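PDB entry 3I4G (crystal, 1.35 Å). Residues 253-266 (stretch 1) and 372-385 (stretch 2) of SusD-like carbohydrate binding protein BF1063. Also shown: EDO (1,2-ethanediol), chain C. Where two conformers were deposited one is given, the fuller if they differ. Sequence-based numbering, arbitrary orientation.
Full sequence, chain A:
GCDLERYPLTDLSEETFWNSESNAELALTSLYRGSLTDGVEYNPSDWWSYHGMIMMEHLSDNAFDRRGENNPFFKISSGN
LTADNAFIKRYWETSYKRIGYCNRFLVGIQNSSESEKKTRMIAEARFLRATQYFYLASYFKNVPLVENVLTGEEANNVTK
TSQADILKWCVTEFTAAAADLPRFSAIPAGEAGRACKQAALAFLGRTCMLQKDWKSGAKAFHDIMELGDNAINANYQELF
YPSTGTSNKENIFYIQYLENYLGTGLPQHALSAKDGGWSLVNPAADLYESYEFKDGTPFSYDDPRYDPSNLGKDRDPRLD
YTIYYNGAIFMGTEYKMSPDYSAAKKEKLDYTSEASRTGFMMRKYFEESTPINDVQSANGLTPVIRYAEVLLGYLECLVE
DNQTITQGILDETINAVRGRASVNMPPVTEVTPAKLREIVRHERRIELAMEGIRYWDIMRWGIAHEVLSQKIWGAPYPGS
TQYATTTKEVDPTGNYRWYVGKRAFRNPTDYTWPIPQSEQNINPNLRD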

# COMPACT_ATOMS: atom_id res chain seq x y z
N PHE A 253 1.70 -11.95 3.56
CA PHE A 253 0.45 -11.95 2.77
C PHE A 253 0.73 -11.13 1.52
O PHE A 253 1.30 -10.05 1.61
CB PHE A 253 -0.74 -11.42 3.59
CG PHE A 253 -2.07 -11.60 2.89
CD1 PHE A 253 -2.60 -12.85 2.69
CD2 PHE A 253 -2.79 -10.51 2.42
CE1 PHE A 253 -3.78 -13.02 1.98
CE2 PHE A 253 -3.99 -10.70 1.73
CZ PHE A 253 -4.47 -11.94 1.51
N TYR A 254 0.29 -11.60 0.37
CA TYR A 254 0.60 -10.98 -0.90
C TYR A 254 -0.40 -11.36 -1.95
O TYR A 254 -1.20 -12.32 -1.77
CB TYR A 254 2.01 -11.42 -1.35
CG TYR A 254 2.25 -12.90 -1.29
CD1 TYR A 254 1.75 -13.75 -2.29
CD2 TYR A 254 2.95 -13.48 -0.23
CE1 TYR A 254 1.98 -15.14 -2.22
CE2 TYR A 254 3.18 -14.83 -0.16
CZ TYR A 254 2.71 -15.65 -1.15
OH TYR A 254 2.93 -17.03 -1.06
N ILE A 255 -0.37 -10.64 -3.07
CA ILE A 255 -1.16 -10.97 -4.25
C ILE A 255 -0.21 -11.43 -5.34
O ILE A 255 0.70 -10.68 -5.73
CB ILE A 255 -1.98 -9.77 -4.76
CG1 ILE A 255 -2.75 -9.04 -3.65
CG2 ILE A 255 -2.91 -10.27 -5.85
CD1 ILE A 255 -3.70 -9.93 -2.81
N GLN A 256 -0.39 -12.67 -5.80
CA GLN A 256 0.40 -13.21 -6.87
C GLN A 256 -0.42 -13.16 -8.16
O GLN A 256 -1.55 -13.64 -8.18
CB GLN A 256 0.81 -14.66 -6.58
CG GLN A 256 1.55 -15.30 -7.73
CD GLN A 256 2.05 -16.65 -7.37
OE1 GLN A 256 1.25 -17.59 -7.20
NE2 GLN A 256 3.34 -16.79 -7.30
N TYR A 257 0.16 -12.62 -9.23
CA TYR A 257 -0.41 -12.56 -10.56
C TYR A 257 0.35 -13.52 -11.45
O TYR A 257 1.56 -13.47 -11.52
CB TYR A 257 -0.32 -11.14 -11.08
CG TYR A 257 -1.04 -10.10 -10.27
CD1 TYR A 257 -0.43 -9.44 -9.23
CD2 TYR A 257 -2.34 -9.73 -10.59
CE1 TYR A 257 -1.10 -8.49 -8.49
CE2 TYR A 257 -3.03 -8.79 -9.87
CZ TYR A 257 -2.40 -8.18 -8.83
OH TYR A 257 -3.08 -7.20 -8.13
N LEU A 258 -0.39 -14.38 -12.14
CA LEU A 258 0.14 -15.37 -13.08
C LEU A 258 -0.37 -15.01 -14.44
O LEU A 258 -1.59 -14.89 -14.66
CB LEU A 258 -0.28 -16.78 -12.70
CG LEU A 258 0.19 -17.30 -11.34
CD1 LEU A 258 -0.33 -18.72 -11.18
CD2 LEU A 258 1.69 -17.29 -11.17
N GLU A 259 0.55 -14.85 -15.39
CA GLU A 259 0.18 -14.39 -16.74
C GLU A 259 -0.81 -15.29 -17.44
O GLU A 259 -1.60 -14.79 -18.25
CB GLU A 259 1.44 -14.20 -17.61
CG GLU A 259 2.20 -15.46 -17.84
CD GLU A 259 3.47 -15.25 -18.64
OE1 GLU A 259 3.72 -14.14 -19.17
OE2 GLU A 259 4.25 -16.20 -18.76
N ASN A 260 -0.87 -16.57 -17.12
CA ASN A 260 -1.89 -17.43 -17.78
C ASN A 260 -3.30 -17.36 -17.14
O ASN A 260 -4.23 -18.02 -17.63
CB ASN A 260 -1.43 -18.90 -17.86
CG ASN A 260 -0.14 -19.10 -18.66
OD1 ASN A 260 0.31 -18.22 -19.42
ND2 ASN A 260 0.43 -20.33 -18.53
N TYR A 261 -3.44 -16.64 -16.03
CA TYR A 261 -4.67 -16.53 -15.24
C TYR A 261 -5.04 -15.07 -15.18
O TYR A 261 -5.46 -14.52 -16.21
CB TYR A 261 -4.45 -17.16 -13.86
CG TYR A 261 -4.13 -18.65 -13.88
CD1 TYR A 261 -2.86 -19.10 -14.23
CD2 TYR A 261 -5.05 -19.56 -13.51
CE1 TYR A 261 -2.55 -20.44 -14.24
CE2 TYR A 261 -4.76 -20.93 -13.50
CZ TYR A 261 -3.50 -21.36 -13.85
OH TYR A 261 -3.17 -22.69 -13.81
N LEU A 262 -4.88 -14.43 -14.05
CA LEU A 262 -5.18 -13.01 -13.92
C LEU A 262 -3.85 -12.30 -13.85
O LEU A 262 -3.23 -12.21 -12.81
CB LEU A 262 -6.04 -12.73 -12.69
CG LEU A 262 -7.41 -13.42 -12.63
CD1 LEU A 262 -8.14 -12.96 -11.33
CD2 LEU A 262 -8.24 -13.19 -13.86
N GLY A 263 -3.39 -11.88 -15.02
CA GLY A 263 -2.12 -11.17 -15.10
C GLY A 263 -2.32 -9.76 -14.60
O GLY A 263 -3.42 -9.24 -14.56
N THR A 264 -1.24 -9.12 -14.21
CA THR A 264 -1.31 -7.72 -13.80
C THR A 264 -1.06 -6.76 -14.97
O THR A 264 -0.26 -7.03 -15.85
CB THR A 264 -0.33 -7.38 -12.65
OG1 THR A 264 -0.46 -5.97 -12.39
CG2 THR A 264 1.16 -7.73 -12.97
N GLY A 265 -1.84 -5.69 -15.00
CA GLY A 265 -1.61 -4.62 -15.95
C GLY A 265 -0.72 -3.50 -15.40
O GLY A 265 -0.58 -2.47 -16.07
N LEU A 266 -0.14 -3.69 -14.23
CA LEU A 266 0.69 -2.66 -13.63
C LEU A 266 1.82 -2.24 -14.58
O LEU A 266 2.09 -1.05 -14.69
CB LEU A 266 1.27 -3.10 -12.26
CG LEU A 266 2.16 -2.08 -11.57
CD1 LEU A 266 1.42 -0.74 -11.28
CD2 LEU A 266 2.73 -2.71 -10.30
C1 EDO C . 6.04 -7.36 -14.00
O1 EDO C . 4.86 -7.33 -13.16
C2 EDO C . 7.15 -7.87 -13.09
O2 EDO C . 8.38 -7.41 -13.61
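Stretch 2, residues 372-385: INDVQSANGLTPVI

V384 of stretch 2 points toward stretch 1, and the apolar contacts gather around it: its CB lies 3.7 Å from F253 CD2, and its CG2 4.0 Å from I255 CG1. On the face that carries Y254, Q256, L381 and P383, L381 CD2 approaches Y254 CD1 to 3.6 Å. The other face carries I255, Y257 and T382, with T382 OG1 3.6 Å from I255 CB and at the edge of the Y257 ring; a water bridges T382 OG1 and Y257 OH (2.8 and 2.6 Å).

Strand 380-383 runs antiparallel to strand 254-257, at 173°, with the axes 4.6 Å apart at their closest. Paired backbone hydrogen bonds fix the register: I255 N to T382 O and T382 N to I255 O, both 3.0 Å, then Y257 N to G380 O at 2.8 Å and G380 N to Y257 O at 3.0 Å. A bulge shifts the register between F253 and Y254, so that F253 O accepts from both V384 N (2.8 Å) and I385 N (3.0 Å).

Beyond G380 the side chain of N379 takes over, its OD1 accepting from E259 N at 2.8 Å. Stretch 1 turns through L258-Y261 and rejoins stretch 2 at T264, whose N lies 2.9 Å from A378 O. At the polar edge, two waters link E259 OE1 to D374 N and N373 N.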

# COMPACT_ATOMS: atom_id res chain seq x y z
N ILE A 372 8.97 -9.44 -20.19
CA ILE A 372 7.53 -9.45 -19.94
C ILE A 372 6.88 -9.70 -21.27
O ILE A 372 7.02 -8.90 -22.19
CB ILE A 372 7.05 -8.10 -19.38
CG1 ILE A 372 7.70 -7.80 -18.02
CG2 ILE A 372 5.53 -8.11 -19.23
CD1 ILE A 372 7.47 -6.34 -17.46
N ASN A 373 6.16 -10.81 -21.40
CA ASN A 373 5.57 -11.11 -22.68
C ASN A 373 4.46 -10.14 -23.06
O ASN A 373 4.33 -9.76 -24.22
CB ASN A 373 5.05 -12.56 -22.68
CG ASN A 373 4.60 -13.00 -24.06
OD1 ASN A 373 5.35 -12.95 -25.02
ND2 ASN A 373 3.34 -13.40 -24.15
N ASP A 374 3.64 -9.75 -22.08
CA ASP A 374 2.52 -8.85 -22.32
C ASP A 374 2.41 -7.91 -21.12
O ASP A 374 2.00 -8.32 -20.03
CB ASP A 374 1.22 -9.64 -22.51
CG ASP A 374 0.04 -8.77 -22.87
OD1 ASP A 374 0.12 -7.54 -22.81
OD2 ASP A 374 -1.03 -9.36 -23.23
N VAL A 375 2.75 -6.64 -21.36
CA VAL A 375 2.69 -5.65 -20.27
C VAL A 375 1.28 -5.42 -19.73
O VAL A 375 1.15 -4.88 -18.63
CB VAL A 375 3.33 -4.30 -20.64
CG1 VAL A 375 4.84 -4.51 -20.86
CG2 VAL A 375 2.66 -3.63 -21.84
N GLN A 376 0.26 -5.85 -20.48
CA GLN A 376 -1.13 -5.72 -20.04
C GLN A 376 -1.59 -6.93 -19.21
O GLN A 376 -2.64 -6.89 -18.62
CB GLN A 376 -2.07 -5.54 -21.23
CG GLN A 376 -1.80 -4.30 -22.02
CD GLN A 376 -2.74 -4.06 -23.19
OE1 GLN A 376 -3.49 -4.94 -23.62
NE2 GLN A 376 -2.69 -2.85 -23.73
N SER A 377 -0.81 -8.00 -19.18
CA SER A 377 -1.18 -9.20 -18.45
C SER A 377 0.10 -9.96 -18.14
O SER A 377 0.46 -10.95 -18.79
CB SER A 377 -2.13 -10.04 -19.28
OG SER A 377 -2.58 -11.20 -18.59
N ALA A 378 0.76 -9.50 -17.10
CA ALA A 378 2.09 -9.96 -16.70
C ALA A 378 2.05 -10.75 -15.43
O ALA A 378 1.11 -10.69 -14.63
CB ALA A 378 3.00 -8.72 -16.50
N ASN A 379 3.13 -11.50 -15.22
CA ASN A 379 3.37 -12.06 -13.92
C ASN A 379 3.68 -10.92 -12.97
O ASN A 379 4.26 -9.90 -13.37
CB ASN A 379 4.58 -13.00 -13.96
CG ASN A 379 4.33 -14.24 -14.73
OD1 ASN A 379 3.27 -14.85 -14.67
ND2 ASN A 379 5.37 -14.68 -15.42
N GLY A 380 3.34 -11.05 -11.72
CA GLY A 380 3.62 -10.02 -10.73
C GLY A 380 3.45 -10.53 -9.33
O GLY A 380 2.79 -11.54 -9.10
N LEU A 381 4.04 -9.83 -8.36
CA LEU A 381 3.89 -10.18 -6.96
C LEU A 381 3.91 -8.90 -6.15
O LEU A 381 4.93 -8.18 -6.13
CB LEU A 381 5.00 -11.14 -6.57
CG LEU A 381 4.99 -11.83 -5.21
CD1 LEU A 381 5.19 -10.83 -4.06
CD2 LEU A 381 3.71 -12.62 -5.03
N THR A 382 2.79 -8.60 -5.50
CA THR A 382 2.67 -7.36 -4.71
C THR A 382 2.37 -7.71 -3.26
O THR A 382 1.23 -8.10 -2.91
CB THR A 382 1.61 -6.43 -5.28
OG1 THR A 382 0.33 -7.07 -5.22
CG2 THR A 382 1.93 -6.09 -6.73
N PRO A 383 3.37 -7.59 -2.37
CA PRO A 383 3.11 -7.84 -0.96
C PRO A 383 2.09 -6.91 -0.34
O PRO A 383 2.03 -5.71 -0.69
CB PRO A 383 4.48 -7.61 -0.32
CG PRO A 383 5.45 -7.93 -1.44
CD PRO A 383 4.81 -7.33 -2.62
N VAL A 384 1.30 -7.47 0.58
CA VAL A 384 0.32 -6.75 1.37
C VAL A 384 0.84 -6.59 2.80
O VAL A 384 0.72 -5.52 3.40
CB VAL A 384 -1.03 -7.48 1.32
CG1 VAL A 384 -2.03 -6.74 2.18
CG2 VAL A 384 -1.55 -7.55 -0.11
N ILE A 385 1.40 -7.65 3.37
CA ILE A 385 2.01 -7.62 4.69
C ILE A 385 3.40 -8.22 4.60
O ILE A 385 3.58 -9.38 4.23
CB ILE A 385 1.22 -8.44 5.74
CG1 ILE A 385 -0.23 -7.95 5.90
CG2 ILE A 385 1.95 -8.45 7.10
CD1 ILE A 385 -0.42 -6.53 6.46
O HOH W 1 -1.76 -5.71 -6.43
O HOH W 2 2.96 -11.61 -19.86
O HOH W 3 5.99 -12.79 -19.27
O HOH W 4 -0.46 -12.82 -20.64